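Local coordinates for protein lipase (Streptomyces rimosus, PDB 5MAL) that hydrolyses ester bonds in triacylglycerols, with a preference for medium-length acyl chains, and also cleaves naphthyl and p-nitrophenyl esters, at residues D9-G14 and G140-Y145; A17-S22 and S30-P35; P202-V207 and Y215-N220. One frame throughout, in Å; residues are numbered along the deposited sequence.

Contact 1 (D9-G14 and G140-Y145)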
loop_
_atom_site.group_PDB
_atom_site.type_symbol
_atom_site.label_atom_id
_atom_site.label_comp_id
_atom_site.label_asym_id
_atom_site.label_seq_id
_atom_site.Cartn_x
_atom_site.Cartn_y
_atom_site.Cartn_z
ATOM N N ASP A 9 -4.167 0.499 4.125
ATOM C CA ASP A 9 -3.240 0.128 5.178
ATOM C C ASP A 9 -2.166 1.181 5.312
ATOM O O ASP A 9 -2.397 2.335 4.998
ATOM C CB ASP A 9 -2.626 -1.240 4.916
ATOM C CG ASP A 9 -2.003 -1.356 3.540
ATOM O OD1 ASP A 9 -1.617 -0.323 2.944
ATOM O OD2 ASP A 9 -1.883 -2.499 3.063
ATOM N N SER A 10 -0.990 0.768 5.763
ATOM C CA SER A 10 0.038 1.708 6.151
ATOM C C SER A 10 0.673 2.374 4.939
ATOM O O SER A 10 1.292 3.429 5.064
ATOM C CB SER A 10 1.094 0.991 6.974
ATOM O OG SER A 10 1.438 -0.216 6.323
ATOM N N TYR A 11 0.554 1.748 3.771
ATOM C CA TYR A 11 1.132 2.367 2.569
ATOM C C TYR A 11 0.279 3.544 2.139
ATOM O O TYR A 11 0.734 4.414 1.388
ATOM C CB TYR A 11 1.285 1.358 1.434
ATOM C CG TYR A 11 2.417 0.415 1.726
ATOM C CD1 TYR A 11 2.270 -0.572 2.683
ATOM C CD2 TYR A 11 3.650 0.551 1.103
ATOM C CE1 TYR A 11 3.299 -1.414 2.996
ATOM C CE2 TYR A 11 4.701 -0.299 1.422
ATOM C CZ TYR A 11 4.508 -1.275 2.375
ATOM O OH TYR A 11 5.518 -2.147 2.707
ATOM N N SER A 12 -0.964 3.560 2.604
ATOM C CA SER A 12 -1.853 4.666 2.289
ATOM C C SER A 12 -1.871 5.648 3.434
ATOM O O SER A 12 -1.956 6.848 3.211
ATOM C CB SER A 12 -3.276 4.191 1.997
ATOM O OG SER A 12 -3.310 3.492 0.769
ATOM N N SER A 13 -1.830 5.141 4.661
ATOM C CA SER A 13 -1.828 6.044 5.812
ATOM C C SER A 13 -0.523 6.817 5.831
ATOM O O SER A 13 -0.493 7.972 6.235
ATOM C CB SER A 13 -2.017 5.289 7.134
ATOM O OG SER A 13 -0.799 4.698 7.575
ATOM N N GLY A 14 0.550 6.178 5.383
ATOM C CA GLY A 14 1.830 6.854 5.272
ATOM C C GLY A 14 2.783 6.593 6.420
ATOM O O GLY A 14 3.593 7.443 6.755
ATOM N N GLY A 140 -1.093 -0.130 -6.128
ATOM C CA GLY A 140 -0.369 -1.334 -5.774
ATOM C C GLY A 140 0.722 -1.078 -4.743
ATOM O O GLY A 140 0.766 -0.021 -4.099
ATOM N N TYR A 141 1.589 -2.067 -4.575
ATOM C CA TYR A 141 2.749 -1.950 -3.706
ATOM C C TYR A 141 3.981 -1.939 -4.581
ATOM O O TYR A 141 3.966 -2.468 -5.686
ATOM C CB TYR A 141 2.813 -3.108 -2.708
ATOM C CG TYR A 141 1.618 -3.206 -1.801
ATOM C CD1 TYR A 141 1.590 -2.540 -0.590
ATOM C CD2 TYR A 141 0.507 -3.965 -2.167
ATOM C CE1 TYR A 141 0.484 -2.623 0.251
ATOM C CE2 TYR A 141 -0.600 -4.059 -1.339
ATOM C CZ TYR A 141 -0.607 -3.397 -0.131
ATOM O OH TYR A 141 -1.694 -3.474 0.706
ATOM N N PRO A 142 5.067 -1.329 -4.096
ATOM C CA PRO A 142 6.264 -1.342 -4.933
ATOM C C PRO A 142 7.010 -2.647 -4.730
ATOM O O PRO A 142 6.937 -3.200 -3.631
ATOM C CB PRO A 142 7.070 -0.149 -4.403
ATOM C CG PRO A 142 6.721 -0.108 -2.936
ATOM C CD PRO A 142 5.252 -0.545 -2.861
ATOM N N ARG A 143 7.670 -3.152 -5.764
ATOM C CA ARG A 143 8.712 -4.142 -5.544
ATOM C C ARG A 143 9.704 -3.501 -4.592
ATOM O O ARG A 143 10.081 -2.339 -4.779
ATOM C CB ARG A 143 9.387 -4.553 -6.859
ATOM C CG ARG A 143 8.650 -5.620 -7.640
ATOM C CD ARG A 143 9.453 -6.013 -8.863
ATOM N NE ARG A 143 9.684 -4.848 -9.700
ATOM C CZ ARG A 143 8.962 -4.541 -10.768
ATOM N NH1 ARG A 143 7.970 -5.340 -11.149
ATOM N NH2 ARG A 143 9.248 -3.445 -11.464
ATOM N N PHE A 144 10.118 -4.234 -3.567
ATOM C CA PHE A 144 10.945 -3.646 -2.525
ATOM C C PHE A 144 12.409 -3.466 -2.931
ATOM O O PHE A 144 13.097 -2.606 -2.387
ATOM C CB PHE A 144 10.901 -4.489 -1.254
ATOM C CG PHE A 144 9.627 -4.359 -0.456
ATOM C CD1 PHE A 144 8.728 -3.337 -0.691
ATOM C CD2 PHE A 144 9.353 -5.261 0.564
ATOM C CE1 PHE A 144 7.565 -3.223 0.051
ATOM C CE2 PHE A 144 8.185 -5.165 1.313
ATOM C CZ PHE A 144 7.288 -4.141 1.051
ATOM N N TYR A 145 12.890 -4.299 -3.855
ATOM C CA TYR A 145 14.323 -4.380 -4.128
ATOM C C TYR A 145 14.696 -4.205 -5.586
ATOM O O TYR A 145 13.982 -4.664 -6.485
ATOM C CB TYR A 145 14.865 -5.735 -3.646
ATOM C CG TYR A 145 14.859 -5.844 -2.160
ATOM C CD1 TYR A 145 15.826 -5.196 -1.409
ATOM C CD2 TYR A 145 13.879 -6.578 -1.491
ATOM C CE1 TYR A 145 15.830 -5.264 -0.040
ATOM C CE2 TYR A 145 13.879 -6.657 -0.108
ATOM C CZ TYR A 145 14.859 -5.994 0.610
ATOM O OH TYR A 145 14.905 -6.038 1.988
#
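Tyr-141 turns its edge to one face of Tyr-11, a T-shaped pair with planes at 86°. CD1 and CE1 of Tyr-141 bear on the face, CD1 sitting over the ring centre, and the closest atoms are Tyr-11 CD1 and Tyr-141 CE1, 3.6 Å apart. Both tyrosines hold CG anti to the carbonyl carbon, and the side chains cross at about a right angle. The opposite face of Tyr-11 is stacked on His-216 of the active site. Asp-9 takes the crowded first torsion, CG between its backbone N and carbonyl carbon (chi1 53°), which places the carboxylate between the helix start and Tyr-141, so that its two oxygens meet different partners. OD2 meets Tyr-141 tip to tip, receiving the phenol proton of Tyr-141 OH on its syn lone pair at 2.6 Å. OD1 turns back to cap the short helix 10-13, met by Tyr-11 N at 3.1 Å from above the carboxylate plane, and also bonds to Thr-78. This is the GDS block of the SGNH hydrolases: strand 3-8 runs into a tight turn that puts the nucleophile Ser-10 at the first position of the helix. An alanine in place of Asp-9 would probably uncap this helix and let the Tyr-141 ring drift, disturbing the setting of the nucleophile. Further along, Phe-144 crosses Tyr-11 obliquely, its CZ 3.1 Å from Tyr-11 OH, a hydroxyl that also makes a weak hydrogen bond to Tyr-215 O. Pro-142 CD fills in near Tyr-11 CE2 at 4.3 Å.

Contact 2 (A17-S22 and S30-P35)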
loop_
_atom_site.group_PDB
_atom_site.type_symbol
_atom_site.label_atom_id
_atom_site.label_comp_id
_atom_site.label_asym_id
_atom_site.label_seq_id
_atom_site.Cartn_x
_atom_site.Cartn_y
_atom_site.Cartn_z
ATOM N N ALA A 17 6.416 8.122 6.489
ATOM C CA ALA A 17 6.532 9.431 5.860
ATOM C C ALA A 17 6.498 10.557 6.883
ATOM O O ALA A 17 6.741 11.710 6.540
ATOM C CB ALA A 17 5.431 9.634 4.843
ATOM N N GLY A 18 6.186 10.217 8.131
ATOM C CA GLY A 18 6.238 11.171 9.226
ATOM C C GLY A 18 5.067 12.124 9.316
ATOM O O GLY A 18 4.037 11.908 8.685
ATOM N N SER A 19 5.221 13.172 10.123
ATOM C CA SER A 19 4.200 14.220 10.235
ATOM C C SER A 19 2.788 13.645 10.395
ATOM O O SER A 19 1.892 13.960 9.612
ATOM C CB SER A 19 4.268 15.128 9.010
ATOM O OG SER A 19 5.536 15.774 8.942
ATOM N N TYR A 20 2.602 12.793 11.399
ATOM C CA TYR A 20 1.316 12.120 11.583
ATOM C C TYR A 20 0.279 12.999 12.247
ATOM O O TYR A 20 0.585 13.836 13.098
ATOM C CB TYR A 20 1.486 10.831 12.386
ATOM C CG TYR A 20 2.564 9.968 11.793
ATOM C CD1 TYR A 20 2.359 9.300 10.592
ATOM C CD2 TYR A 20 3.802 9.851 12.411
ATOM C CE1 TYR A 20 3.364 8.532 10.021
ATOM C CE2 TYR A 20 4.812 9.078 11.855
ATOM C CZ TYR A 20 4.590 8.427 10.657
ATOM O OH TYR A 20 5.593 7.668 10.107
ATOM N N ASP A 21 -0.961 12.809 11.825
ATOM C CA ASP A 21 -2.089 13.440 12.479
ATOM C C ASP A 21 -2.249 12.799 13.857
ATOM O O ASP A 21 -2.330 11.580 13.966
ATOM C CB ASP A 21 -3.348 13.276 11.622
ATOM C CG ASP A 21 -4.581 13.833 12.287
ATOM O OD1 ASP A 21 -5.227 13.083 13.053
ATOM O OD2 ASP A 21 -4.898 15.018 12.041
ATOM N N SER A 22 -2.267 13.602 14.917
ATOM C CA SER A 22 -2.312 13.005 16.250
ATOM C C SER A 22 -3.629 12.268 16.517
ATOM O O SER A 22 -3.640 11.261 17.223
ATOM C CB SER A 22 -2.066 14.061 17.339
ATOM O OG SER A 22 -2.854 15.224 17.148
ATOM N N SER A 30 -0.208 9.977 7.996
ATOM C CA SER A 30 0.775 11.009 7.757
ATOM C C SER A 30 0.241 12.135 6.894
ATOM O O SER A 30 -0.459 11.882 5.917
ATOM C CB SER A 30 1.988 10.386 7.077
ATOM O OG SER A 30 2.808 11.392 6.526
ATOM N N THR A 31 0.590 13.377 7.224
ATOM C CA THR A 31 0.239 14.491 6.351
ATOM C C THR A 31 1.101 14.488 5.091
ATOM O O THR A 31 0.831 15.235 4.141
ATOM C CB THR A 31 0.375 15.853 7.068
ATOM O OG1 THR A 31 1.750 16.112 7.351
ATOM C CG2 THR A 31 -0.401 15.844 8.352
ATOM N N LYS A 32 2.131 13.645 5.079
ATOM C CA LYS A 32 2.971 13.506 3.898
ATOM C C LYS A 32 2.663 12.216 3.145
ATOM O O LYS A 32 3.376 11.846 2.216
ATOM C CB LYS A 32 4.446 13.552 4.279
ATOM C CG LYS A 32 4.849 14.881 4.892
ATOM C CD LYS A 32 6.347 14.986 5.090
ATOM C CE LYS A 32 6.695 16.238 5.880
ATOM N NZ LYS A 32 6.421 17.476 5.110
ATOM N N SER A 33 1.597 11.539 3.551
ATOM C CA SER A 33 1.087 10.383 2.812
ATOM C C SER A 33 0.502 10.816 1.475
ATOM O O SER A 33 0.091 11.973 1.324
ATOM C CB SER A 33 0.003 9.681 3.619
ATOM O OG SER A 33 -1.122 10.537 3.729
ATOM N N TYR A 34 0.408 9.911 0.501
ATOM C CA TYR A 34 -0.083 10.402 -0.787
ATOM C C TYR A 34 -1.538 10.909 -0.679
ATOM O O TYR A 34 -1.870 11.888 -1.321
ATOM C CB TYR A 34 0.063 9.347 -1.900
ATOM C CG TYR A 34 -0.857 8.169 -1.783
ATOM C CD1 TYR A 34 -2.144 8.213 -2.326
ATOM C CD2 TYR A 34 -0.437 6.999 -1.167
ATOM C CE1 TYR A 34 -2.990 7.139 -2.214
ATOM C CE2 TYR A 34 -1.274 5.911 -1.059
ATOM C CZ TYR A 34 -2.553 5.995 -1.583
ATOM O OH TYR A 34 -3.413 4.939 -1.489
ATOM N N PRO A 35 -2.402 10.284 0.164
ATOM C CA PRO A 35 -3.732 10.896 0.190
ATOM C C PRO A 35 -3.742 12.290 0.788
ATOM O O PRO A 35 -4.439 13.155 0.275
ATOM C CB PRO A 35 -4.540 9.938 1.078
ATOM C CG PRO A 35 -3.857 8.629 0.913
ATOM C CD PRO A 35 -2.403 9.015 0.921
#
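With OG anti to its backbone N (chi1 165°), Ser-30 turns its hydroxyl across to Gly-18; Thr-31 keeps OG1 in the crowded position between N and carbonyl carbon (chi1 67°), facing Ser-19. Ser-30 OG donates to Gly-18 O at a short 2.5 Å, in the carbonyl plane, while accepting from Lys-32 N at 2.8 Å. Two donors of one residue grip Ser-19 O: Thr-31 N, almost straight (175°) at 2.8 Å but above the carbonyl plane, and Thr-31 OG1, on a lone pair at 3.1 Å. Tyr-20 CD1 packs against Ser-30, 3.7 Å from its CB, and the Tyr-20 hydroxyl bonds back to Gly-16 N. On the solvent side, the aliphatic chain of Lys-32 runs past Ala-17 O, and its CE meets Ser-19 OG at 3.3 Å. Ser-33 OG donates to Ser-30 O at 2.7 Å and accepts from Ala-36 N as N-cap. A single backbone bridge, Tyr-20 with Ser-30, thus closes a loop holding Cys-27, which is disulfide-bonded to Cys-52, and an ST turn inside a type I beta turn leads from it into helix 34-40.

Contact 3 (P202-V207 and Y215-N220)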
loop_
_atom_site.group_PDB
_atom_site.type_symbol
_atom_site.label_atom_id
_atom_site.label_comp_id
_atom_site.label_asym_id
_atom_site.label_seq_id
_atom_site.Cartn_x
_atom_site.Cartn_y
_atom_site.Cartn_z
ATOM N N PRO A 202 16.944 4.883 -2.545
ATOM C CA PRO A 202 15.733 4.265 -1.999
ATOM C C PRO A 202 14.663 5.289 -1.630
ATOM O O PRO A 202 14.961 6.339 -1.051
ATOM C CB PRO A 202 16.246 3.523 -0.758
ATOM C CG PRO A 202 17.463 4.305 -0.338
ATOM C CD PRO A 202 18.101 4.704 -1.646
ATOM N N TRP A 203 13.430 4.973 -2.021
ATOM C CA TRP A 203 12.245 5.695 -1.587
ATOM C C TRP A 203 11.450 4.853 -0.614
ATOM O O TRP A 203 10.284 5.143 -0.342
ATOM C CB TRP A 203 11.352 6.054 -2.763
ATOM C CG TRP A 203 11.839 7.205 -3.542
ATOM C CD1 TRP A 203 12.907 8.025 -3.242
ATOM C CD2 TRP A 203 11.280 7.696 -4.756
ATOM N NE1 TRP A 203 13.037 8.985 -4.214
ATOM C CE2 TRP A 203 12.051 8.809 -5.152
ATOM C CE3 TRP A 203 10.202 7.301 -5.551
ATOM C CZ2 TRP A 203 11.775 9.528 -6.314
ATOM C CZ3 TRP A 203 9.933 8.015 -6.713
ATOM C CH2 TRP A 203 10.715 9.111 -7.080
ATOM N N LEU A 204 12.080 3.779 -0.151
ATOM C CA LEU A 204 11.525 2.923 0.883
ATOM C C LEU A 204 12.484 2.909 2.035
ATOM O O LEU A 204 13.695 2.968 1.826
ATOM C CB LEU A 204 11.337 1.492 0.388
ATOM C CG LEU A 204 10.446 1.309 -0.829
ATOM C CD1 LEU A 204 10.704 -0.073 -1.423
ATOM C CD2 LEU A 204 9.010 1.469 -0.388
ATOM N N HIS A 205 11.956 2.803 3.246
ATOM C CA HIS A 205 12.798 2.497 4.391
ATOM C C HIS A 205 13.246 1.057 4.278
ATOM O O HIS A 205 12.470 0.194 3.879
ATOM C CB HIS A 205 12.049 2.691 5.714
ATOM C CG HIS A 205 11.665 4.105 5.999
ATOM N ND1 HIS A 205 12.545 5.024 6.535
ATOM C CD2 HIS A 205 10.490 4.759 5.840
ATOM C CE1 HIS A 205 11.932 6.186 6.676
ATOM N NE2 HIS A 205 10.679 6.047 6.276
ATOM N N SER A 206 14.491 0.793 4.642
ATOM C CA SER A 206 14.917 -0.581 4.772
ATOM C C SER A 206 14.399 -1.083 6.113
ATOM O O SER A 206 13.476 -0.511 6.685
ATOM C CB SER A 206 16.434 -0.702 4.693
ATOM O OG SER A 206 16.809 -2.071 4.636
ATOM N N VAL A 207 14.993 -2.154 6.614
ATOM C CA VAL A 207 14.747 -2.552 7.977
ATOM C C VAL A 207 15.342 -1.495 8.878
ATOM O O VAL A 207 16.559 -1.341 8.937
ATOM C CB VAL A 207 15.367 -3.902 8.278
ATOM C CG1 VAL A 207 14.954 -4.354 9.657
ATOM C CG2 VAL A 207 14.915 -4.880 7.239
ATOM N N TYR A 215 10.354 -0.986 5.415
ATOM C CA TYR A 215 9.754 -1.351 4.122
ATOM C C TYR A 215 8.606 -0.449 3.694
ATOM O O TYR A 215 7.929 -0.717 2.704
ATOM C CB TYR A 215 9.285 -2.803 4.129
ATOM C CG TYR A 215 10.445 -3.744 4.255
ATOM C CD1 TYR A 215 11.299 -3.952 3.182
ATOM C CD2 TYR A 215 10.713 -4.388 5.454
ATOM C CE1 TYR A 215 12.379 -4.795 3.287
ATOM C CE2 TYR A 215 11.803 -5.237 5.575
ATOM C CZ TYR A 215 12.633 -5.431 4.485
ATOM O OH TYR A 215 13.712 -6.282 4.570
ATOM N N HIS A 216 8.390 0.632 4.422
ATOM C CA HIS A 216 7.367 1.575 4.005
ATOM C C HIS A 216 7.974 2.724 3.228
ATOM O O HIS A 216 9.168 2.973 3.330
ATOM C CB HIS A 216 6.615 2.086 5.216
ATOM C CG HIS A 216 5.682 1.071 5.772
ATOM N ND1 HIS A 216 6.104 0.040 6.582
ATOM C CD2 HIS A 216 4.363 0.865 5.553
ATOM C CE1 HIS A 216 5.071 -0.732 6.877
ATOM N NE2 HIS A 216 4.005 -0.252 6.262
ATOM N N PRO A 217 7.159 3.424 2.436
ATOM C CA PRO A 217 7.731 4.536 1.676
ATOM C C PRO A 217 8.254 5.628 2.585
ATOM O O PRO A 217 7.679 5.895 3.647
ATOM C CB PRO A 217 6.549 5.051 0.865
ATOM C CG PRO A 217 5.659 3.866 0.720
ATOM C CD PRO A 217 5.765 3.159 2.047
ATOM N N THR A 218 9.360 6.228 2.178
ATOM C CA THR A 218 9.849 7.425 2.828
ATOM C C THR A 218 8.929 8.579 2.458
ATOM O O THR A 218 7.996 8.402 1.673
ATOM C CB THR A 218 11.262 7.749 2.380
ATOM O OG1 THR A 218 11.233 8.075 0.980
ATOM C CG2 THR A 218 12.177 6.548 2.608
ATOM N N ALA A 219 9.212 9.769 2.988
ATOM C CA ALA A 219 8.461 10.947 2.587
ATOM C C ALA A 219 8.576 11.154 1.075
ATOM O O ALA A 219 7.596 11.477 0.414
ATOM C CB ALA A 219 8.962 12.185 3.335
ATOM N N ASN A 220 9.780 10.935 0.546
ATOM C CA ASN A 220 10.043 11.086 -0.882
ATOM C C ASN A 220 9.258 10.019 -1.661
ATOM O O ASN A 220 8.726 10.284 -2.738
ATOM C CB ASN A 220 11.558 10.989 -1.165
ATOM C CG ASN A 220 11.951 11.614 -2.500
ATOM O OD1 ASN A 220 11.099 12.094 -3.238
ATOM N ND2 ASN A 220 13.245 11.625 -2.802
HETATM O O HOH W 1 13.878 8.575 0.308
#
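His-205 presents one ring face to Thr-218, whose methyl CG2 stands nearly on the ring normal, 4.0 Å from the His-205 ring centroid, a CH-pi contact centred over the imidazole. The methyl gets there because OG1 occupies the crowded position between N and carbonyl carbon (chi1 65°), which sets CG2 anti to the carbonyl carbon. OG1 itself caps helix 219-232 through Gly-221 N and shares a water with Pro-202 O, while NE2 of His-205 bonds to Gly-16 O. Trp-203 and Asn-220 cross obliquely, indole and amide planes 45° apart, with CB of Asn-220 over the five-membered ring, off-centre. Here Asn-220 ND2 comes within 3.0 Å of Trp-203 NE1, but both are donors and the approach is no hydrogen bond. Leu-204 turns its CD2 to Pro-217 CG, 4.3 Å away. Between these groups the backbones run roughly antiparallel, joined by a bridge of Leu-204 with Pro-217: His-205 N donates to His-216 O at 2.8 Å, nearly along the C=O axis, Thr-218 N to Trp-203 O at 2.9 Å, and Tyr-215 N to His-205 O at 2.9 Å. The loop so held carries the His-Pro pair of the SGNH hydrolases, His-216 of the active site and Pro-217, just ahead of the C-terminal helix. His-216 points away from 202-207; its NE2 bonds to Ser-10 OG and its ND1 to the carbonyl O of Ser-214, consistent with a Ser/His dyad in which a backbone carbonyl would help polarise the imidazole. Beside it, the Tyr-215 ring runs alongside Val-207, pointing the same way, with CE2 of Tyr-215 3.5 Å from Val-207 CG2. The phenol of Tyr-215 is held by Tyr-145 and Asn-94.

From the N terminus, strand 3-8 leads into helix 10-13, which meets 140-145, the loop leaving strand 135-139, some 126 residues later. Contact 1 therefore closes a large loop, and contact 2, joining 17-22 to 30-35 across a short one, is nested inside it. Contact 3 follows in series, closing another short loop at the start of helix 219-232. Ser-13 O to Ser-30 N and Ser-12 OG to Tyr-34 OH link contacts 1 and 2. The catalytic Ser-10 and His-216 join contacts 1 and 3, whose Phe-144 and Tyr-215 rings also pack together. Contacts 2 and 3 meet more lightly, through Ala-17, Lys-32 and Ala-219.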